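Long-range contacts in methane monooxygenase regulatory protein B (Methylococcus capsulatus, PDB 4GAM), which probably regulates soluble methane monooxygenase by binding its hydroxylase component and modulating the reactivity of the enzyme with methane and oxygen: residues S35-V39 with T124-E128; V39-S45 with D108-I113; E47-F51 with F105-V109; V64-V68 with K80-K84. All blocks are in the same frame, centred on the assembly; numbering follows the deposited sequence.

Interaction 1 of 4, residues S35-V39 with T124-E128; sequences SDTVV and TITSE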
loop_
_atom_site.group_PDB
_atom_site.type_symbol
_atom_site.label_atom_id
_atom_site.label_comp_id
_atom_site.label_asym_id
_atom_site.label_seq_id
_atom_site.Cartn_x
_atom_site.Cartn_y
_atom_site.Cartn_z
ATOM N N SER D 35 -37.782 -14.501 -1.079
ATOM C CA SER D 35 -36.741 -15.177 -1.846
ATOM C C SER D 35 -35.794 -15.984 -0.955
ATOM O O SER D 35 -35.272 -15.473 0.038
ATOM C CB SER D 35 -35.959 -14.154 -2.671
ATOM O OG SER D 35 -34.836 -14.749 -3.294
ATOM N N ASP D 36 -35.578 -17.247 -1.317
ATOM C CA ASP D 36 -34.673 -18.121 -0.573
ATOM C C ASP D 36 -33.238 -17.972 -1.066
ATOM O O ASP D 36 -32.362 -18.752 -0.697
ATOM C CB ASP D 36 -35.105 -19.586 -0.694
ATOM C CG ASP D 36 -34.761 -20.192 -2.050
ATOM O OD1 ASP D 36 -34.820 -19.466 -3.064
ATOM O OD2 ASP D 36 -34.432 -21.398 -2.102
ATOM N N THR D 37 -33.006 -16.968 -1.903
ATOM C CA THR D 37 -31.704 -16.799 -2.535
ATOM C C THR D 37 -30.779 -15.912 -1.719
ATOM O O THR D 37 -31.107 -15.498 -0.609
ATOM C CB THR D 37 -31.828 -16.225 -3.961
ATOM O OG1 THR D 37 -32.297 -14.872 -3.900
ATOM C CG2 THR D 37 -32.793 -17.060 -4.792
ATOM N N VAL D 38 -29.612 -15.633 -2.288
ATOM C CA VAL D 38 -28.597 -14.830 -1.629
ATOM C C VAL D 38 -27.799 -14.108 -2.706
ATOM O O VAL D 38 -27.599 -14.640 -3.800
ATOM C CB VAL D 38 -27.679 -15.711 -0.734
ATOM C CG1 VAL D 38 -26.278 -15.847 -1.326
ATOM C CG2 VAL D 38 -27.618 -15.157 0.676
ATOM N N VAL D 39 -27.376 -12.884 -2.417
ATOM C CA VAL D 39 -26.603 -12.118 -3.384
ATOM C C VAL D 39 -25.245 -11.717 -2.821
ATOM O O VAL D 39 -25.155 -11.072 -1.774
ATOM C CB VAL D 39 -27.360 -10.865 -3.859
ATOM C CG1 VAL D 39 -26.534 -10.098 -4.888
ATOM C CG2 VAL D 39 -28.713 -11.253 -4.431
ATOM N N THR D 124 -19.521 -16.656 5.934
ATOM C CA THR D 124 -20.734 -17.242 5.382
ATOM C C THR D 124 -21.849 -16.210 5.233
ATOM O O THR D 124 -22.052 -15.363 6.104
ATOM C CB THR D 124 -21.221 -18.444 6.228
ATOM O OG1 THR D 124 -22.650 -18.532 6.170
ATOM C CG2 THR D 124 -20.788 -18.292 7.676
ATOM N N ILE D 125 -22.554 -16.280 4.107
ATOM C CA ILE D 125 -23.712 -15.427 3.851
ATOM C C ILE D 125 -24.943 -16.295 3.590
ATOM O O ILE D 125 -24.902 -17.206 2.765
ATOM C CB ILE D 125 -23.459 -14.465 2.666
ATOM C CG1 ILE D 125 -24.760 -13.780 2.246
ATOM C CG2 ILE D 125 -22.823 -15.198 1.489
ATOM C CD1 ILE D 125 -24.648 -13.004 0.957
ATOM N N THR D 126 -26.033 -16.022 4.302
ATOM C CA THR D 126 -27.194 -16.907 4.261
ATOM C C THR D 126 -28.531 -16.169 4.193
ATOM O O THR D 126 -28.616 -14.971 4.473
ATOM C CB THR D 126 -27.194 -17.871 5.467
ATOM O OG1 THR D 126 -28.491 -18.461 5.621
ATOM C CG2 THR D 126 -26.836 -17.122 6.731
ATOM N N SER D 127 -29.571 -16.904 3.812
ATOM C CA SER D 127 -30.911 -16.348 3.686
ATOM C C SER D 127 -31.709 -16.606 4.960
ATOM O O SER D 127 -32.838 -16.131 5.109
ATOM C CB SER D 127 -31.625 -16.958 2.477
ATOM O OG SER D 127 -32.739 -16.172 2.091
ATOM N N GLU D 128 -31.110 -17.361 5.878
ATOM C CA GLU D 128 -31.747 -17.659 7.155
ATOM C C GLU D 128 -31.751 -16.423 8.045
ATOM O O GLU D 128 -30.742 -15.724 8.154
ATOM C CB GLU D 128 -31.029 -18.808 7.869
ATOM C CG GLU D 128 -31.919 -19.578 8.842
ATOM C CD GLU D 128 -31.227 -19.914 10.155
ATOM O OE1 GLU D 128 -30.043 -20.312 10.133
ATOM O OE2 GLU D 128 -31.876 -19.775 11.216
#
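Ile-125 reaches Val-38 through its longer branch. With CG1 anti to the backbone N (chi1 169°) and the chain extended beyond it, CG1 comes to 3.5 Å from Val-38 CG2, and the terminal CD1 goes on to lie 3.4 Å from Val-39 O. The two side chains cross obliquely, and both are buried. Thr-126 contributes backbone instead: its carbonyl carbon is 3.8 Å from Val-38 CG2, while its side chain starts out away from the other segment. Thr-126 OG1 accepts the backbone N-H of Glu-128 at 2.9 Å in a nearly straight bond (171°), an ST turn just where strand 122-126 ends. Ser-127 then turns its hydroxyl toward the carbonyl groups at the start of strand 37-43. Its OG gives a weak hydrogen bond to Thr-37 O (3.2 Å). The recipient end is itself shaped by an ST turn, in which Ser-35 OG accepts from Thr-37 N at 3.2 Å. The strand axes stay 7.3 Å apart at 132°, and the contact lies between two sheets, strand 37-43 belonging to the four-stranded one and 122-126 to the three-stranded one. Strand 84-88 is a common neighbour, since Val-38 and Ile-125 both touch Ile-85. Ile-125 also rests on Thr-112 of strand 109-113, whereas Thr-37 and Val-39 pack against strand 76-82 and a chain of another protein.

Interaction 2 of 4, residues V39-S45 with D108-I113; sequences VLVLKKS and DVSSTI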
loop_
_atom_site.group_PDB
_atom_site.type_symbol
_atom_site.label_atom_id
_atom_site.label_comp_id
_atom_site.label_asym_id
_atom_site.label_seq_id
_atom_site.Cartn_x
_atom_site.Cartn_y
_atom_site.Cartn_z
ATOM N N VAL D 39 -27.376 -12.884 -2.417
ATOM C CA VAL D 39 -26.603 -12.118 -3.384
ATOM C C VAL D 39 -25.245 -11.717 -2.821
ATOM O O VAL D 39 -25.155 -11.072 -1.774
ATOM C CB VAL D 39 -27.360 -10.865 -3.859
ATOM C CG1 VAL D 39 -26.534 -10.098 -4.888
ATOM C CG2 VAL D 39 -28.713 -11.253 -4.431
ATOM N N LEU D 40 -24.191 -12.114 -3.525
ATOM C CA LEU D 40 -22.833 -11.766 -3.140
ATOM C C LEU D 40 -22.176 -10.927 -4.231
ATOM O O LEU D 40 -22.186 -11.299 -5.404
ATOM C CB LEU D 40 -22.023 -13.034 -2.875
ATOM C CG LEU D 40 -20.614 -12.852 -2.314
ATOM C CD1 LEU D 40 -20.629 -11.904 -1.127
ATOM C CD2 LEU D 40 -20.033 -14.204 -1.918
ATOM N N VAL D 41 -21.624 -9.783 -3.840
ATOM C CA VAL D 41 -20.911 -8.921 -4.775
ATOM C C VAL D 41 -19.427 -8.907 -4.441
ATOM O O VAL D 41 -19.032 -8.476 -3.355
ATOM C CB VAL D 41 -21.440 -7.477 -4.745
ATOM C CG1 VAL D 41 -20.508 -6.560 -5.526
ATOM C CG2 VAL D 41 -22.855 -7.415 -5.304
ATOM N N LEU D 42 -18.610 -9.378 -5.377
ATOM C CA LEU D 42 -17.169 -9.475 -5.162
ATOM C C LEU D 42 -16.372 -8.619 -6.148
ATOM O O LEU D 42 -16.470 -8.793 -7.364
ATOM C CB LEU D 42 -16.718 -10.937 -5.226
ATOM C CG LEU D 42 -17.355 -11.870 -4.190
ATOM C CD1 LEU D 42 -16.883 -13.299 -4.389
ATOM C CD2 LEU D 42 -17.050 -11.404 -2.777
ATOM N N LYS D 43 -15.582 -7.698 -5.602
ATOM C CA LYS D 43 -14.792 -6.756 -6.388
ATOM C C LYS D 43 -13.758 -7.467 -7.263
ATOM O O LYS D 43 -13.052 -8.365 -6.799
ATOM C CB LYS D 43 -14.103 -5.770 -5.444
ATOM C CG LYS D 43 -13.490 -4.557 -6.111
ATOM C CD LYS D 43 -12.798 -3.678 -5.077
ATOM C CE LYS D 43 -12.273 -2.398 -5.698
ATOM N NZ LYS D 43 -11.399 -1.637 -4.766
ATOM N N LYS D 44 -13.675 -7.055 -8.528
ATOM C CA LYS D 44 -12.785 -7.696 -9.501
ATOM C C LYS D 44 -11.305 -7.429 -9.231
ATOM O O LYS D 44 -10.784 -6.367 -9.570
ATOM C CB LYS D 44 -13.136 -7.272 -10.932
ATOM C CG LYS D 44 -13.697 -8.396 -11.790
ATOM C CD LYS D 44 -13.566 -8.114 -13.284
ATOM C CE LYS D 44 -12.642 -9.120 -13.961
ATOM N NZ LYS D 44 -11.223 -8.963 -13.532
ATOM N N SER D 45 -10.634 -8.409 -8.633
ATOM C CA SER D 45 -9.208 -8.312 -8.346
ATOM C C SER D 45 -8.543 -9.670 -8.531
ATOM O O SER D 45 -9.195 -10.639 -8.913
ATOM C CB SER D 45 -8.982 -7.809 -6.919
ATOM O OG SER D 45 -9.354 -8.791 -5.965
ATOM N N ASP D 108 -12.226 -7.254 -0.567
ATOM C CA ASP D 108 -12.833 -7.251 -1.892
ATOM C C ASP D 108 -14.253 -7.829 -1.959
ATOM O O ASP D 108 -14.785 -8.036 -3.051
ATOM C CB ASP D 108 -11.918 -7.960 -2.894
ATOM C CG ASP D 108 -10.624 -7.207 -3.140
ATOM O OD1 ASP D 108 -10.678 -5.981 -3.387
ATOM O OD2 ASP D 108 -9.551 -7.841 -3.079
ATOM N N VAL D 109 -14.869 -8.094 -0.812
ATOM C CA VAL D 109 -16.297 -8.406 -0.822
ATOM C C VAL D 109 -17.090 -7.105 -0.747
ATOM O O VAL D 109 -17.220 -6.492 0.314
ATOM C CB VAL D 109 -16.723 -9.404 0.289
ATOM C CG1 VAL D 109 -16.159 -9.004 1.628
ATOM C CG2 VAL D 109 -18.242 -9.519 0.353
ATOM N N SER D 110 -17.604 -6.672 -1.892
ATOM C CA SER D 110 -18.209 -5.348 -1.979
ATOM C C SER D 110 -19.600 -5.249 -1.369
ATOM O O SER D 110 -19.881 -4.308 -0.640
ATOM C CB SER D 110 -18.185 -4.820 -3.414
ATOM O OG SER D 110 -16.930 -4.222 -3.694
ATOM N N SER D 111 -20.472 -6.208 -1.648
ATOM C CA SER D 111 -21.788 -6.159 -1.026
ATOM C C SER D 111 -22.466 -7.503 -0.797
ATOM O O SER D 111 -21.999 -8.556 -1.233
ATOM C CB SER D 111 -22.724 -5.215 -1.785
ATOM O OG SER D 111 -23.798 -4.803 -0.953
ATOM N N THR D 112 -23.595 -7.432 -0.107
ATOM C CA THR D 112 -24.293 -8.609 0.363
ATOM C C THR D 112 -25.788 -8.338 0.351
ATOM O O THR D 112 -26.229 -7.243 0.689
ATOM C CB THR D 112 -23.835 -8.954 1.796
ATOM O OG1 THR D 112 -22.605 -9.687 1.743
ATOM C CG2 THR D 112 -24.879 -9.777 2.529
ATOM N N ILE D 113 -26.568 -9.320 -0.081
ATOM C CA ILE D 113 -28.004 -9.284 0.145
ATOM C C ILE D 113 -28.386 -10.594 0.825
ATOM O O ILE D 113 -28.443 -11.650 0.194
ATOM C CB ILE D 113 -28.804 -9.060 -1.153
ATOM C CG1 ILE D 113 -28.208 -7.904 -1.959
ATOM C CG2 ILE D 113 -30.253 -8.762 -0.838
ATOM C CD1 ILE D 113 -28.985 -7.573 -3.212
#
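Val-39 forms a hydrogen-bonded antiparallel pair with Ile-113: Val-39 N to Ile-113 O is 3.1 Å, and Ile-113 N to Val-39 O is 2.8 Å. Their side chains run alongside each other, CB to CB 3.6 Å. Leu-40 faces the other way. Its CG lies opposite the backbone N (chi1 -174°), which lets CD1 fold back toward Ser-111 O and meet Val-109 CG2 at 3.7 Å, the two side chains roughly at right angles. Val-41 N donates to Ser-111 O (2.9 Å), and Val-41 O receives Ser-111 N at 3.2 Å plus a weak bond from Ser-110 N. Between Val-41 and Leu-42 the register slips by one residue; two residues thus oppose one, a classic beta bulge. Leu-42 lays CD2 on CA and CB of Val-109, on the face that helix 46-63 covers. Lys-43 N closes the pairing with Asp-108 O (2.7 Å). Finally, Ser-45, the N-cap of helix 46-63, brings OG to 3.0 Å from Asp-108 OD2; a weak bond is possible, but Glu-47 OE1 is also within reach of the one hydroxyl proton. Main-chain bonds therefore carry the pairing of the strands, whereas several polar side-chain ends serve other proteins: Ser-110 OG, Ser-111 OG, Lys-43 NZ and Asp-108 OD2 all have polar partners on their chains. This strand pair is consequently both part of the fold and a docking surface.

Interaction 3 of 4, residues E47-F51 with F105-V109; sequences EINTF and FLVDV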
loop_
_atom_site.group_PDB
_atom_site.type_symbol
_atom_site.label_atom_id
_atom_site.label_comp_id
_atom_site.label_asym_id
_atom_site.label_seq_id
_atom_site.Cartn_x
_atom_site.Cartn_y
_atom_site.Cartn_z
ATOM N N GLU D 47 -7.123 -11.827 -6.254
ATOM C CA GLU D 47 -7.542 -12.842 -5.287
ATOM C C GLU D 47 -8.965 -13.337 -5.533
ATOM O O GLU D 47 -9.228 -14.539 -5.489
ATOM C CB GLU D 47 -7.423 -12.310 -3.856
ATOM C CG GLU D 47 -6.010 -11.936 -3.431
ATOM C CD GLU D 47 -5.599 -10.552 -3.898
ATOM O OE1 GLU D 47 -6.330 -9.953 -4.718
ATOM O OE2 GLU D 47 -4.549 -10.056 -3.440
ATOM N N ILE D 48 -9.879 -12.405 -5.785
ATOM C CA ILE D 48 -11.280 -12.745 -6.026
ATOM C C ILE D 48 -11.460 -13.599 -7.281
ATOM O O ILE D 48 -12.152 -14.617 -7.248
ATOM C CB ILE D 48 -12.163 -11.485 -6.107
ATOM C CG1 ILE D 48 -12.313 -10.867 -4.720
ATOM C CG2 ILE D 48 -13.528 -11.811 -6.688
ATOM C CD1 ILE D 48 -12.862 -11.820 -3.674
ATOM N N ASN D 49 -10.832 -13.186 -8.377
ATOM C CA ASN D 49 -10.872 -13.955 -9.616
ATOM C C ASN D 49 -10.340 -15.363 -9.401
ATOM O O ASN D 49 -10.916 -16.336 -9.886
ATOM C CB ASN D 49 -10.064 -13.260 -10.714
ATOM C CG ASN D 49 -10.721 -11.989 -11.209
ATOM O OD1 ASN D 49 -11.538 -11.385 -10.515
ATOM N ND2 ASN D 49 -10.366 -11.576 -12.420
ATOM N N THR D 50 -9.243 -15.457 -8.655
ATOM C CA THR D 50 -8.591 -16.728 -8.368
ATOM C C THR D 50 -9.480 -17.640 -7.529
ATOM O O THR D 50 -9.571 -18.839 -7.790
ATOM C CB THR D 50 -7.265 -16.512 -7.622
ATOM O OG1 THR D 50 -6.538 -15.444 -8.240
ATOM C CG2 THR D 50 -6.424 -17.774 -7.649
ATOM N N PHE D 51 -10.128 -17.067 -6.520
ATOM C CA PHE D 51 -11.035 -17.822 -5.663
ATOM C C PHE D 51 -12.298 -18.221 -6.426
ATOM O O PHE D 51 -12.843 -19.305 -6.220
ATOM C CB PHE D 51 -11.367 -17.020 -4.396
ATOM C CG PHE D 51 -12.801 -17.141 -3.945
ATOM C CD1 PHE D 51 -13.237 -18.260 -3.246
ATOM C CD2 PHE D 51 -13.707 -16.122 -4.204
ATOM C CE1 PHE D 51 -14.555 -18.368 -2.830
ATOM C CE2 PHE D 51 -15.025 -16.222 -3.789
ATOM C CZ PHE D 51 -15.451 -17.346 -3.102
ATOM N N PHE D 105 -9.785 -11.116 3.213
ATOM C CA PHE D 105 -10.779 -11.442 2.192
ATOM C C PHE D 105 -11.881 -10.380 2.119
ATOM O O PHE D 105 -12.448 -10.117 1.056
ATOM C CB PHE D 105 -11.374 -12.825 2.477
ATOM C CG PHE D 105 -12.552 -13.179 1.610
ATOM C CD1 PHE D 105 -12.369 -13.635 0.314
ATOM C CD2 PHE D 105 -13.846 -13.079 2.103
ATOM C CE1 PHE D 105 -13.455 -13.969 -0.480
ATOM C CE2 PHE D 105 -14.933 -13.411 1.317
ATOM C CZ PHE D 105 -14.739 -13.857 0.024
ATOM N N LEU D 106 -12.165 -9.764 3.261
ATOM C CA LEU D 106 -13.183 -8.726 3.355
ATOM C C LEU D 106 -12.769 -7.425 2.659
ATOM O O LEU D 106 -13.523 -6.453 2.646
ATOM C CB LEU D 106 -13.520 -8.459 4.824
ATOM C CG LEU D 106 -14.810 -9.050 5.401
ATOM C CD1 LEU D 106 -15.130 -10.388 4.769
ATOM C CD2 LEU D 106 -14.705 -9.201 6.911
ATOM N N VAL D 107 -11.567 -7.411 2.092
ATOM C CA VAL D 107 -11.090 -6.265 1.331
ATOM C C VAL D 107 -11.883 -6.120 0.034
ATOM O O VAL D 107 -12.196 -5.008 -0.400
ATOM C CB VAL D 107 -9.589 -6.405 1.004
ATOM C CG1 VAL D 107 -9.124 -5.283 0.081
ATOM C CG2 VAL D 107 -8.771 -6.425 2.287
ATOM N N ASP D 108 -12.226 -7.254 -0.567
ATOM C CA ASP D 108 -12.833 -7.251 -1.892
ATOM C C ASP D 108 -14.253 -7.829 -1.959
ATOM O O ASP D 108 -14.785 -8.036 -3.051
ATOM C CB ASP D 108 -11.918 -7.960 -2.894
ATOM C CG ASP D 108 -10.624 -7.207 -3.140
ATOM O OD1 ASP D 108 -10.678 -5.981 -3.387
ATOM O OD2 ASP D 108 -9.551 -7.841 -3.079
ATOM N N VAL D 109 -14.869 -8.094 -0.812
ATOM C CA VAL D 109 -16.297 -8.406 -0.822
ATOM C C VAL D 109 -17.090 -7.105 -0.747
ATOM O O VAL D 109 -17.220 -6.492 0.314
ATOM C CB VAL D 109 -16.723 -9.404 0.289
ATOM C CG1 VAL D 109 -16.159 -9.004 1.628
ATOM C CG2 VAL D 109 -18.242 -9.519 0.353
#
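Phe-51 and Phe-105 form a T-shaped pair, the edge of Phe-105 turned toward one face of Phe-51. The planes stand at 83° and the centroids are 5.7 Å apart. Phe-105 CE1 is the atom that approaches, 4.2 Å above the Phe-51 plane and displaced toward its rim, with Phe-51 CE2 the closest ring atom at 4.3 Å. Phe-105 can extend its ring to the helix because CG is anti to its backbone N (chi1 171°). The same CE1 is touched by Ile-48 CD1 at 3.9 Å, the two side chains meeting at about a right angle, so this corner of the ring is shared by two helix residues one turn apart. Ile-48 also bears on the other end of the beta turn: its CG1 is 3.5 Å from Asp-108 CB. That turn, type I from Phe-105 to Asp-108, is closed by Asp-108 N to Phe-105 O at 3.3 Å.

On the polar side, Glu-47 OE1 and Asp-108 OD2 stand 4.2 Å apart, their carboxylate planes inclined by 38°. The likely mutual repulsion is probably offset, since each of these oxygens forms a salt bridge to a basic side chain of another protein and Glu-47 OE2 has a further one to Arg-98. Both rings also touch Val-87 of strand 84-88, and Phe-105 packs on Ile-92. The arrangement is that of a mixed alpha-and-beta (alpha+beta) fold in which the first turns of helix 46-63 seal against the turn leading into strand 109-113, outermost in its sheet within this chain.

Interaction 4 of 4, residues V64-V68 with K80-K84; sequences VNPTV and KANGK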
loop_
_atom_site.group_PDB
_atom_site.type_symbol
_atom_site.label_atom_id
_atom_site.label_comp_id
_atom_site.label_asym_id
_atom_site.label_seq_id
_atom_site.Cartn_x
_atom_site.Cartn_y
_atom_site.Cartn_z
ATOM N N VAL D 64 -20.935 -28.645 -3.256
ATOM C CA VAL D 64 -21.700 -28.020 -2.176
ATOM C C VAL D 64 -22.988 -27.324 -2.630
ATOM O O VAL D 64 -24.084 -27.702 -2.211
ATOM C CB VAL D 64 -20.840 -27.028 -1.365
ATOM C CG1 VAL D 64 -21.671 -26.388 -0.267
ATOM C CG2 VAL D 64 -19.640 -27.734 -0.766
ATOM N N ASN D 65 -22.855 -26.306 -3.475
ATOM C CA ASN D 65 -24.006 -25.515 -3.906
ATOM C C ASN D 65 -24.089 -25.369 -5.426
ATOM O O ASN D 65 -23.546 -24.421 -5.986
ATOM C CB ASN D 65 -23.968 -24.130 -3.250
ATOM C CG ASN D 65 -25.292 -23.389 -3.355
ATOM O OD1 ASN D 65 -26.173 -23.765 -4.129
ATOM N ND2 ASN D 65 -25.432 -22.322 -2.577
ATOM N N PRO D 66 -24.792 -26.299 -6.094
ATOM C CA PRO D 66 -24.938 -26.320 -7.557
ATOM C C PRO D 66 -25.784 -25.173 -8.103
ATOM O O PRO D 66 -26.051 -25.133 -9.307
ATOM C CB PRO D 66 -25.651 -27.653 -7.821
ATOM C CG PRO D 66 -25.438 -28.464 -6.587
ATOM C CD PRO D 66 -25.415 -27.476 -5.468
ATOM N N THR D 67 -26.196 -24.258 -7.231
ATOM C CA THR D 67 -27.070 -23.162 -7.624
ATOM C C THR D 67 -26.356 -21.811 -7.623
ATOM O O THR D 67 -27.000 -20.769 -7.749
ATOM C CB THR D 67 -28.305 -23.068 -6.703
ATOM O OG1 THR D 67 -27.901 -22.628 -5.399
ATOM C CG2 THR D 67 -29.003 -24.420 -6.589
ATOM N N VAL D 68 -25.035 -21.817 -7.472
ATOM C CA VAL D 68 -24.294 -20.558 -7.456
ATOM C C VAL D 68 -24.038 -20.034 -8.865
ATOM O O VAL D 68 -23.340 -20.663 -9.663
ATOM C CB VAL D 68 -22.972 -20.642 -6.652
ATOM C CG1 VAL D 68 -22.170 -21.860 -7.047
ATOM C CG2 VAL D 68 -22.151 -19.377 -6.852
ATOM N N LYS D 80 -25.049 -15.092 -7.270
ATOM C CA LYS D 80 -26.360 -15.363 -6.694
ATOM C C LYS D 80 -26.586 -16.864 -6.567
ATOM O O LYS D 80 -26.469 -17.602 -7.544
ATOM C CB LYS D 80 -27.456 -14.729 -7.554
ATOM C CG LYS D 80 -28.884 -15.026 -7.113
ATOM C CD LYS D 80 -29.788 -13.851 -7.448
ATOM C CE LYS D 80 -31.253 -14.158 -7.210
ATOM N NZ LYS D 80 -32.085 -12.927 -7.333
ATOM N N ALA D 81 -26.902 -17.314 -5.357
ATOM C CA ALA D 81 -27.121 -18.735 -5.102
ATOM C C ALA D 81 -28.364 -18.952 -4.254
ATOM O O ALA D 81 -28.939 -18.001 -3.724
ATOM C CB ALA D 81 -25.908 -19.346 -4.420
ATOM N N ASN D 82 -28.774 -20.210 -4.130
ATOM C CA ASN D 82 -29.929 -20.563 -3.317
ATOM C C ASN D 82 -29.543 -20.996 -1.907
ATOM O O ASN D 82 -28.836 -21.987 -1.721
ATOM C CB ASN D 82 -30.751 -21.662 -3.994
ATOM C CG ASN D 82 -31.709 -21.116 -5.030
ATOM O OD1 ASN D 82 -31.404 -21.084 -6.222
ATOM N ND2 ASN D 82 -32.880 -20.677 -4.577
ATOM N N GLY D 83 -30.009 -20.243 -0.917
ATOM C CA GLY D 83 -29.795 -20.604 0.471
ATOM C C GLY D 83 -28.627 -19.881 1.107
ATOM O O GLY D 83 -28.821 -19.056 1.999
ATOM N N LYS D 84 -27.415 -20.183 0.649
ATOM C CA LYS D 84 -26.216 -19.657 1.294
ATOM C C LYS D 84 -24.939 -19.858 0.482
ATOM O O LYS D 84 -24.892 -20.678 -0.437
ATOM C CB LYS D 84 -26.031 -20.324 2.657
ATOM C CG LYS D 84 -25.686 -21.800 2.561
ATOM C CD LYS D 84 -25.471 -22.401 3.932
ATOM C CE LYS D 84 -24.406 -23.481 3.899
ATOM N NZ LYS D 84 -24.084 -23.952 5.272
#
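Thr-67 OG1 accepts the backbone N-H of Asn-82 at 2.9 Å with an N-H...O angle of 160°, the straighter of the two hydrogen bonds across the contact. A chi1 of 70° places OG1 between the backbone N and the carbonyl carbon, turned to Asn-82 N. The hydroxyl also lies very near Asn-65 OD1, though the modelled separation is too short to be trusted. Asn-65 OD1 receives Thr-67 N at 3.1 Å from 38° above the amide carbonyl plane, which makes an Asx turn within the type I beta turn from Asn-65 to Val-68. The other end of the Asn-65 amide reaches across: ND2 gives a weak, bent bond to Lys-84 O at 2.8 Å.

Around this polar centre the contacts become softer. Ala-81 CA approaches Thr-67 O at 3.3 Å as a CA-H...O contact, and the Ala-81 methyl touches both Asn-65 ND2 (3.5 Å) and Val-68 CB (3.9 Å). Asn-82 crosses Thr-67 at about a right angle, its CB 3.3 Å from Thr-67 OG1. Val-68 also touches Leu-56 of helix 46-63. Asn-6, from the N-terminal region, donates to both Asn-82 OD1 and Thr-67 O, tying these two residues together from outside.

Asn-65 OD1 therefore shapes the turn, while two side-chain groups link it to the chain around the end of strand 76-82: OG1 holds Asn-82 N, and ND2 adds a weak bond to Lys-84 O. The cross-links are mainly polar, with Ala-81 against Val-68 as apolar packing beside them.

Overall arrangement
After helix 18-25, strand 37-43 is the first strand, and interaction 1 closes the widest loop, joining its start to strand 122-126 of the second sheet. Interaction 2 is nested inside, pairing the rest of that strand with 109-113; the two share Val-39 and touch through Ile-125 and Thr-112. Interaction 3, also nested inside interaction 1, closes a loop from the start of helix 46-63 to the turn before strand 109-113, sharing Asp-108 and Val-109 with interaction 2. Interaction 4 closes a short loop within all three, tying the loop after helix 46-63 to the end of strand 76-82. It meets interaction 1 at Gly-83, beside Asp-36 and Ser-127, where both sheets converge.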